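Local coordinates for protein shikimate dehydrogenase (NADP(+)) (Listeria monocytogenes, PDB 3TNL) that probably catalyses the reversible NADPH-linked reduction of 3-dehydroshikimate to shikimate, a step in the biosynthesis of chorismate and the aromatic amino acids, at residues T45-S50 with A71-D76; W94-P99 with N122-D127; K222-S227 with D251-E256. One frame throughout, in Å; residues are numbered along the deposited sequence. Where two conformers were deposited one is given.

Interaction 1: residues T45-S50 with A71-D76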
loop_
_atom_site.group_PDB
_atom_site.type_symbol
_atom_site.label_atom_id
_atom_site.label_comp_id
_atom_site.label_asym_id
_atom_site.label_seq_id
_atom_site.Cartn_x
_atom_site.Cartn_y
_atom_site.Cartn_z
ATOM N N THR B 45 5.518 5.803 -14.045
ATOM C CA THR B 45 6.421 6.929 -13.733
ATOM C C THR B 45 6.554 7.790 -14.979
ATOM O O THR B 45 6.809 7.271 -16.059
ATOM C CB THR B 45 7.772 6.500 -13.224
ATOM O OG1 THR B 45 8.499 7.669 -12.824
ATOM C CG2 THR B 45 8.555 5.715 -14.283
ATOM N N PRO B 46 6.331 9.116 -14.833
ATOM C CA PRO B 46 5.932 9.843 -13.627
ATOM C C PRO B 46 4.477 9.540 -13.319
ATOM O O PRO B 46 3.755 9.059 -14.198
ATOM C CB PRO B 46 6.131 11.319 -14.028
ATOM C CG PRO B 46 5.875 11.331 -15.472
ATOM C CD PRO B 46 6.421 10.020 -16.000
ATOM N N ILE B 47 4.035 9.813 -12.100
ATOM C CA ILE B 47 2.664 9.446 -11.745
ATOM C C ILE B 47 2.056 10.156 -10.542
ATOM O O ILE B 47 0.855 10.107 -10.386
ATOM C CB ILE B 47 2.597 7.890 -11.464
ATOM C CG1 ILE B 47 1.155 7.359 -11.524
ATOM C CG2 ILE B 47 3.273 7.534 -10.144
ATOM C CD1 ILE B 47 0.501 7.571 -12.860
ATOM N N ARG B 48 2.860 10.815 -9.706
ATOM C CA ARG B 48 2.326 11.380 -8.469
ATOM C C ARG B 48 1.281 12.497 -8.577
ATOM O O ARG B 48 0.565 12.779 -7.594
ATOM C CB ARG B 48 3.456 11.701 -7.477
ATOM C CG ARG B 48 4.158 10.414 -6.982
ATOM C CD ARG B 48 4.770 10.595 -5.623
ATOM N NE ARG B 48 5.343 9.346 -5.107
ATOM C CZ ARG B 48 4.635 8.338 -4.598
ATOM N NH1 ARG B 48 3.307 8.375 -4.545
ATOM N NH2 ARG B 48 5.261 7.265 -4.163
ATOM N N HIS B 49 1.140 13.083 -9.769
ATOM C CA HIS B 49 0.084 14.093 -9.981
ATOM C C HIS B 49 -1.223 13.469 -10.466
ATOM O O HIS B 49 -2.186 14.186 -10.727
ATOM C CB HIS B 49 0.541 15.172 -10.965
ATOM C CG HIS B 49 1.691 15.987 -10.465
ATOM N ND1 HIS B 49 1.522 17.087 -9.651
ATOM C CD2 HIS B 49 3.027 15.842 -10.632
ATOM C CE1 HIS B 49 2.706 17.597 -9.353
ATOM N NE2 HIS B 49 3.636 16.857 -9.930
ATOM N N SER B 50 -1.279 12.143 -10.564
ATOM C CA SER B 50 -2.489 11.460 -11.032
ATOM C C SER B 50 -3.694 11.782 -10.156
ATOM O O SER B 50 -3.554 11.883 -8.945
ATOM C CB SER B 50 -2.289 9.942 -10.992
ATOM O OG SER B 50 -3.470 9.227 -11.373
ATOM N N ALA B 71 -0.316 5.394 -5.379
ATOM C CA ALA B 71 0.566 5.387 -6.526
ATOM C C ALA B 71 1.990 5.138 -6.064
ATOM O O ALA B 71 2.401 5.524 -4.973
ATOM C CB ALA B 71 0.498 6.733 -7.278
ATOM N N PHE B 72 2.738 4.456 -6.931
ATOM C CA PHE B 72 4.187 4.152 -6.758
ATOM C C PHE B 72 4.929 4.462 -8.054
ATOM O O PHE B 72 4.465 4.111 -9.132
ATOM C CB PHE B 72 4.409 2.682 -6.322
ATOM C CG PHE B 72 3.608 2.316 -5.107
ATOM C CD1 PHE B 72 4.076 2.618 -3.849
ATOM C CD2 PHE B 72 2.381 1.710 -5.227
ATOM C CE1 PHE B 72 3.321 2.336 -2.716
ATOM C CE2 PHE B 72 1.598 1.458 -4.101
ATOM C CZ PHE B 72 2.086 1.758 -2.836
ATOM N N GLU B 73 6.101 5.101 -7.942
ATOM C CA GLU B 73 6.953 5.446 -9.107
ATOM C C GLU B 73 7.700 4.231 -9.521
ATOM O O GLU B 73 8.691 3.875 -8.916
ATOM C CB GLU B 73 7.917 6.576 -8.741
ATOM C CG GLU B 73 7.157 7.838 -8.465
ATOM C CD GLU B 73 7.990 9.010 -8.026
ATOM O OE1 GLU B 73 8.885 8.833 -7.172
ATOM O OE2 GLU B 73 7.703 10.129 -8.506
ATOM N N VAL B 74 7.192 3.605 -10.563
ATOM C CA VAL B 74 7.707 2.351 -11.049
ATOM C C VAL B 74 7.907 2.399 -12.531
ATOM O O VAL B 74 7.010 2.694 -13.294
ATOM C CB VAL B 74 6.691 1.226 -10.704
ATOM C CG1 VAL B 74 7.126 -0.122 -11.292
ATOM C CG2 VAL B 74 6.509 1.135 -9.183
ATOM N N GLY B 75 9.122 2.083 -12.942
ATOM C CA GLY B 75 9.497 2.019 -14.346
ATOM C C GLY B 75 10.067 0.653 -14.698
ATOM O O GLY B 75 9.884 -0.321 -13.960
ATOM N N ASP B 76 10.801 0.598 -15.808
ATOM C CA ASP B 76 11.354 -0.664 -16.310
ATOM C C ASP B 76 12.169 -1.432 -15.282
ATOM O O ASP B 76 12.028 -2.651 -15.143
ATOM C CB ASP B 76 12.287 -0.416 -17.517
ATOM C CG ASP B 76 11.568 0.122 -18.747
ATOM O OD1 ASP B 76 10.330 0.024 -18.855
ATOM O OD2 ASP B 76 12.287 0.612 -19.652
HETATM O O HOH W 1 5.743 11.039 -10.215
HETATM O O HOH W 2 3.025 5.782 -2.399
#
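Arg48 and Ile47, from the loop that follows strand 38-44, pack against Ala71, Phe72 and Glu73 at the end of strand 67-73, outermost in the mixed sheet of this chain, in a loop-on-strand contact that forms part of the dimer interface. The two segments run in nearly opposite directions. Arg48 lies extended from CG to NE, crossing Glu73 at about a right angle, and its NH1 gives a weak, bent hydrogen bond to Ala71 O (3.0 Å, 131° at the hydrogen). NH1 has its stronger partner in Gly35 O of the second subunit, while a water bound to Arg48 NH2 donates to Ala71 O at 2.7 Å. With Glu73 the attraction is only one of nearby charges, Arg48 NE standing 4.1 Å from Glu73 OE1. The other carboxylate oxygen is tied to the loop through water: one molecule accepts from Ile47 N and donates to Glu73 OE2, both at 2.8 Å. Next to these polar groups, Ile47 CG2 meets Ala71 CB (4.1 Å) and Phe72 O. At the other end of the contact, Thr45 OG1 is anti to the backbone N (chi1 -174°), which leaves CG2 between that N and the carbonyl carbon, 3.5 Å from Val74 O and 3.8 Å from Gly75 CA. A type I turn from Ile47 to Ser50 leads towards helix 52-63. Ser50 OG caps Ser52 N there, in the serine-containing loop that binds shikimate in the substrate-binding domain.

Interaction 2: residues W94-P99 with N122-D127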
loop_
_atom_site.group_PDB
_atom_site.type_symbol
_atom_site.label_atom_id
_atom_site.label_comp_id
_atom_site.label_asym_id
_atom_site.label_seq_id
_atom_site.Cartn_x
_atom_site.Cartn_y
_atom_site.Cartn_z
ATOM N N TRP B 94 -4.311 -3.583 -9.143
ATOM C CA TRP B 94 -3.637 -2.324 -9.364
ATOM C C TRP B 94 -3.834 -1.864 -10.802
ATOM O O TRP B 94 -4.194 -2.672 -11.686
ATOM C CB TRP B 94 -2.130 -2.450 -9.090
ATOM C CG TRP B 94 -1.353 -3.499 -9.841
ATOM C CD1 TRP B 94 -0.662 -3.316 -10.976
ATOM C CD2 TRP B 94 -1.118 -4.861 -9.442
ATOM N NE1 TRP B 94 -0.015 -4.476 -11.347
ATOM C CE2 TRP B 94 -0.281 -5.435 -10.410
ATOM C CE3 TRP B 94 -1.543 -5.654 -8.360
ATOM C CZ2 TRP B 94 0.145 -6.750 -10.338
ATOM C CZ3 TRP B 94 -1.130 -6.963 -8.310
ATOM C CH2 TRP B 94 -0.290 -7.494 -9.297
ATOM N N ASN B 95 -3.691 -0.556 -10.997
ATOM C CA ASN B 95 -3.621 0.027 -12.325
ATOM C C ASN B 95 -2.144 0.101 -12.755
ATOM O O ASN B 95 -1.218 0.121 -11.923
ATOM C CB ASN B 95 -4.221 1.414 -12.390
ATOM C CG ASN B 95 -5.722 1.425 -12.542
ATOM O OD1 ASN B 95 -6.373 2.238 -11.901
ATOM N ND2 ASN B 95 -6.277 0.579 -13.424
ATOM N N VAL B 96 -1.970 0.169 -14.064
ATOM C CA VAL B 96 -0.651 0.240 -14.695
ATOM C C VAL B 96 -0.670 1.379 -15.690
ATOM O O VAL B 96 -1.609 1.499 -16.473
ATOM C CB VAL B 96 -0.297 -1.073 -15.452
ATOM C CG1 VAL B 96 1.163 -1.028 -15.975
ATOM C CG2 VAL B 96 -0.518 -2.286 -14.553
ATOM N N SER B 97 0.370 2.207 -15.693
ATOM C CA SER B 97 0.456 3.268 -16.716
ATOM C C SER B 97 1.869 3.321 -17.281
ATOM O O SER B 97 2.690 2.446 -16.981
ATOM C CB SER B 97 -0.093 4.606 -16.218
ATOM O OG SER B 97 -0.314 5.483 -17.335
ATOM N N MET B 98 2.149 4.319 -18.124
ATOM C CA MET B 98 3.475 4.440 -18.737
ATOM C C MET B 98 4.553 4.431 -17.672
ATOM O O MET B 98 4.422 5.065 -16.649
ATOM C CB MET B 98 3.600 5.714 -19.574
ATOM C CG MET B 98 2.793 5.732 -20.851
ATOM S SD MET B 98 3.137 7.212 -21.848
ATOM C CE MET B 98 2.159 6.826 -23.308
ATOM N N PRO B 99 5.673 3.758 -17.949
ATOM C CA PRO B 99 6.079 3.046 -19.168
ATOM C C PRO B 99 5.881 1.527 -19.131
ATOM O O PRO B 99 6.565 0.802 -19.833
ATOM C CB PRO B 99 7.586 3.328 -19.171
ATOM C CG PRO B 99 7.941 3.194 -17.708
ATOM C CD PRO B 99 6.781 3.817 -16.975
ATOM N N ASN B 122 -3.752 -2.109 -18.492
ATOM C CA ASN B 122 -3.774 -0.984 -17.566
ATOM C C ASN B 122 -4.401 -1.343 -16.214
ATOM O O ASN B 122 -4.396 -0.518 -15.300
ATOM C CB ASN B 122 -4.452 0.265 -18.156
ATOM C CG ASN B 122 -5.944 0.185 -18.154
ATOM O OD1 ASN B 122 -6.544 -0.900 -18.009
ATOM N ND2 ASN B 122 -6.587 1.351 -18.288
ATOM N N THR B 123 -4.909 -2.569 -16.073
ATOM C CA THR B 123 -5.613 -3.015 -14.872
ATOM C C THR B 123 -5.311 -4.488 -14.595
ATOM O O THR B 123 -5.464 -5.318 -15.466
ATOM C CB THR B 123 -7.120 -2.865 -15.081
ATOM O OG1 THR B 123 -7.450 -1.475 -15.307
ATOM C CG2 THR B 123 -7.919 -3.392 -13.897
ATOM N N VAL B 124 -4.884 -4.801 -13.374
ATOM C CA VAL B 124 -4.601 -6.150 -12.971
ATOM C C VAL B 124 -5.469 -6.523 -11.784
ATOM O O VAL B 124 -5.744 -5.686 -10.918
ATOM C CB VAL B 124 -3.103 -6.322 -12.565
ATOM C CG1 VAL B 124 -2.805 -7.765 -12.100
ATOM C CG2 VAL B 124 -2.165 -5.974 -13.754
ATOM N N VAL B 125 -5.913 -7.781 -11.759
ATOM C CA VAL B 125 -6.683 -8.322 -10.626
ATOM C C VAL B 125 -6.068 -9.662 -10.249
ATOM O O VAL B 125 -5.563 -10.389 -11.104
ATOM C CB VAL B 125 -8.204 -8.420 -10.918
ATOM C CG1 VAL B 125 -8.489 -9.375 -12.088
ATOM C CG2 VAL B 125 -8.979 -8.859 -9.695
ATOM N N ASN B 126 -6.067 -9.929 -8.949
ATOM C CA ASN B 126 -5.497 -11.126 -8.356
ATOM C C ASN B 126 -6.591 -12.019 -7.765
ATOM O O ASN B 126 -7.363 -11.547 -6.913
ATOM C CB ASN B 126 -4.575 -10.674 -7.242
ATOM C CG ASN B 126 -3.770 -11.811 -6.634
ATOM O OD1 ASN B 126 -4.072 -12.970 -6.820
ATOM N ND2 ASN B 126 -2.782 -11.453 -5.817
ATOM N N ASP B 127 -6.735 -13.247 -8.264
ATOM C CA ASP B 127 -7.684 -14.222 -7.708
ATOM C C ASP B 127 -6.917 -15.467 -7.305
ATOM O O ASP B 127 -6.365 -16.148 -8.165
ATOM C CB ASP B 127 -8.741 -14.604 -8.739
ATOM C CG ASP B 127 -9.639 -13.474 -9.078
ATOM O OD1 ASP B 127 -10.603 -13.211 -8.323
ATOM O OD2 ASP B 127 -9.399 -12.848 -10.119
#
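Asn122 O receives two hydrogen bonds from strand 94-96, from Val96 N at 2.8 Å and from Asn95 ND2 at 2.9 Å. The donors arrive from opposite faces of the carbonyl plane, the backbone N-H well above it and the amide less tilted, so this oxygen is held from both sides. Asn95 is held at its other end as well, since OD1 is bonded to Tyr69 OH; the two bonds together fix which way its amide is turned. Farther along, Trp94 and Val124 form an antiparallel hydrogen-bonded pair. Val124 N reaches Trp94 O at 2.8 Å in a nearly straight bond (168°), whereas the return bond from Trp94 N to Val124 O is longer, at 3.1 Å. Next to this pair, Asn95 and Thr123 make the non-hydrogen-bonded one. Thr123 OG1 donates to Asn122 OD1 from above its carbonyl plane, and that oxygen also accepts from Thr136 N.

On the sheet face occupied by Trp94 and Val124, the two side chains lie side by side. Trp94 CG stands between its backbone N and carbonyl carbon (chi1 56°), laying the indole against the valine. Val124 CG1 sits over the six-membered ring in a CH-pi contact, 3.8 Å from its centroid, and CG2 approaches Trp94 NE1 at 3.6 Å. Trp94 NE1 is buried here and has no polar partner in the model. Val96 CG2 extends the packing to Val124 CG2 (4.1 Å). On the neighbouring strand, His134 faces both Asn122 and Thr123 in a classic beta bulge, where strand 93-96 ends and strand 123-127 begins, beside Ser97 and Asn122 of the inferred shikimate site.

Interaction 3: residues K222-S227 with D251-E256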
loop_
_atom_site.group_PDB
_atom_site.type_symbol
_atom_site.label_atom_id
_atom_site.label_comp_id
_atom_site.label_asym_id
_atom_site.label_seq_id
_atom_site.Cartn_x
_atom_site.Cartn_y
_atom_site.Cartn_z
ATOM N N LYS B 222 -12.839 12.547 -47.270
ATOM C CA LYS B 222 -13.701 11.408 -47.605
ATOM C C LYS B 222 -14.052 10.639 -46.351
ATOM O O LYS B 222 -15.239 10.366 -46.084
ATOM C CB LYS B 222 -13.064 10.470 -48.614
ATOM C CG LYS B 222 -13.940 9.242 -48.925
ATOM C CD LYS B 222 -13.197 8.244 -49.830
ATOM C CE LYS B 222 -14.085 7.086 -50.254
ATOM N NZ LYS B 222 -14.415 6.036 -49.216
ATOM N N GLU B 223 -13.022 10.280 -45.584
ATOM C CA GLU B 223 -13.269 9.468 -44.401
ATOM C C GLU B 223 -14.238 10.136 -43.413
ATOM O O GLU B 223 -15.221 9.500 -42.947
ATOM C CB GLU B 223 -11.956 9.017 -43.739
ATOM C CG GLU B 223 -11.018 8.242 -44.660
ATOM C CD GLU B 223 -11.706 7.131 -45.376
ATOM O OE1 GLU B 223 -12.379 6.341 -44.709
ATOM O OE2 GLU B 223 -11.584 7.048 -46.626
ATOM N N ILE B 224 -13.984 11.397 -43.088
ATOM C CA ILE B 224 -14.879 12.102 -42.165
ATOM C C ILE B 224 -16.320 12.185 -42.696
ATOM O O ILE B 224 -17.278 11.993 -41.947
ATOM C CB ILE B 224 -14.355 13.480 -41.808
ATOM C CG1 ILE B 224 -13.048 13.401 -41.037
ATOM C CG2 ILE B 224 -15.368 14.218 -40.947
ATOM C CD1 ILE B 224 -12.368 14.756 -40.798
ATOM N N ALA B 225 -16.467 12.477 -43.982
ATOM C CA ALA B 225 -17.761 12.582 -44.596
ATOM C C ALA B 225 -18.606 11.323 -44.437
ATOM O O ALA B 225 -19.837 11.411 -44.371
ATOM C CB ALA B 225 -17.596 12.916 -46.099
ATOM N N GLU B 226 -17.922 10.180 -44.406
ATOM C CA GLU B 226 -18.558 8.866 -44.292
ATOM C C GLU B 226 -18.683 8.315 -42.872
ATOM O O GLU B 226 -19.256 7.246 -42.676
ATOM C CB GLU B 226 -17.750 7.877 -45.153
ATOM C CG GLU B 226 -17.764 8.261 -46.619
ATOM C CD GLU B 226 -16.861 7.426 -47.508
ATOM O OE1 GLU B 226 -16.032 6.632 -47.012
ATOM O OE2 GLU B 226 -16.991 7.611 -48.745
ATOM N N SER B 227 -18.166 9.059 -41.885
ATOM C CA SER B 227 -18.116 8.621 -40.501
ATOM C C SER B 227 -19.181 9.178 -39.617
ATOM O O SER B 227 -19.606 10.320 -39.777
ATOM C CB SER B 227 -16.791 9.032 -39.892
ATOM O OG SER B 227 -15.728 8.451 -40.589
ATOM N N ASP B 251 -14.848 22.869 -43.186
ATOM C CA ASP B 251 -15.834 22.326 -44.134
ATOM C C ASP B 251 -15.731 20.810 -44.317
ATOM O O ASP B 251 -16.518 20.210 -45.080
ATOM C CB ASP B 251 -15.783 23.050 -45.482
ATOM C CG ASP B 251 -14.506 22.787 -46.250
ATOM O OD1 ASP B 251 -14.316 23.439 -47.309
ATOM O OD2 ASP B 251 -13.690 21.925 -45.886
ATOM N N MET B 252 -14.815 20.176 -43.592
ATOM C CA MET B 252 -14.746 18.703 -43.548
ATOM C C MET B 252 -15.782 18.177 -42.537
ATOM O O MET B 252 -16.117 16.986 -42.537
ATOM C CB MET B 252 -13.351 18.159 -43.189
ATOM C CG MET B 252 -12.368 18.445 -44.225
ATOM S SD MET B 252 -10.777 17.808 -43.747
ATOM C CE MET B 252 -9.828 18.176 -45.255
ATOM N N LEU B 253 -16.315 19.063 -41.688
ATOM C CA LEU B 253 -17.292 18.692 -40.670
ATOM C C LEU B 253 -18.705 19.004 -41.184
ATOM O O LEU B 253 -18.872 19.700 -42.187
ATOM C CB LEU B 253 -16.994 19.450 -39.375
ATOM C CG LEU B 253 -15.562 19.436 -38.855
ATOM C CD1 LEU B 253 -15.468 20.137 -37.479
ATOM C CD2 LEU B 253 -15.067 18.041 -38.713
ATOM N N ARG B 254 -19.717 18.460 -40.509
ATOM C CA ARG B 254 -21.124 18.686 -40.830
ATOM C C ARG B 254 -21.903 18.556 -39.544
ATOM O O ARG B 254 -21.443 17.908 -38.606
ATOM C CB ARG B 254 -21.641 17.714 -41.878
ATOM C CG ARG B 254 -21.639 16.235 -41.409
ATOM C CD ARG B 254 -21.937 15.274 -42.526
ATOM N NE ARG B 254 -22.098 13.921 -42.003
ATOM C CZ ARG B 254 -21.093 13.116 -41.658
ATOM N NH1 ARG B 254 -19.839 13.533 -41.728
ATOM N NH2 ARG B 254 -21.393 11.916 -41.181
ATOM N N PRO B 255 -23.123 19.120 -39.495
ATOM C CA PRO B 255 -23.848 19.142 -38.236
ATOM C C PRO B 255 -24.230 17.788 -37.632
ATOM O O PRO B 255 -24.346 17.681 -36.419
ATOM C CB PRO B 255 -25.083 19.973 -38.570
ATOM C CG PRO B 255 -24.695 20.817 -39.663
ATOM C CD PRO B 255 -23.752 19.995 -40.493
ATOM N N GLU B 256 -24.379 16.753 -38.455
ATOM C CA GLU B 256 -24.742 15.434 -37.946
ATOM C C GLU B 256 -23.580 14.655 -37.359
ATOM O O GLU B 256 -23.783 13.694 -36.627
ATOM C CB GLU B 256 -25.407 14.582 -39.059
ATOM C CG GLU B 256 -26.777 15.084 -39.436
ATOM C CD GLU B 256 -27.520 14.194 -40.428
ATOM O OE1 GLU B 256 -26.945 13.180 -40.898
ATOM O OE2 GLU B 256 -28.700 14.512 -40.720
#
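Arg254 reaches from its loop to the carbonyl end of helix 217-226, where two backbone oxygens receive its guanidinium. CB points toward the helix, and CG is placed between the backbone N and the carbonyl carbon (chi1 64°); from there the chain runs extended through CD to NE. NE passes 4.1 Å from Ala225 O, and CZ comes within 3.4 Å of the same oxygen, which lies over one face of the flat group without accepting a hydrogen bond. The two terminal nitrogens do the bonding: NH1 donates to Ile224 O at 3.0 Å, and NH2 to Ser227 O at 2.8 Å, the latter in the guanidinium plane. Ile224 O also takes the N-H of Ser227, from the opposite face of its carbonyl. A positive charge here would probably suit the negative end of the helix dipole. Alongside, Ile224 CG2 presses on Met252 O at 3.3 Å, and its CD1 meets Met252 CB. The contact thus joins the C-terminal turn of helix 217-226 to the loop between strands 229-232 and 258-261, while Glu223 and Ser227 turn to strand 156-160 of the parallel sheet.

In the fold
Interactions 1 and 2 adjoin in the substrate-binding domain, their centres about 12 Å apart and both reaching the same mixed sheet. Thr45 N probably bonds to Met98 O (2.9 Å), and Pro99 packs on Gly75. Together they border the active site: the side chain of Ile47 is about 5 Å from that of Ser97, and those of Val96 and Asn122 are about 4 Å from Lys101, the inferred proton acceptor, and Asp137 respectively. Met98 touches the bound NAD. Interaction 3 belongs to the nucleotide-binding part of the chain, away from the annotated sites; its centre is about 39 Å from that of interaction 1 and about 37 Å from that of interaction 2.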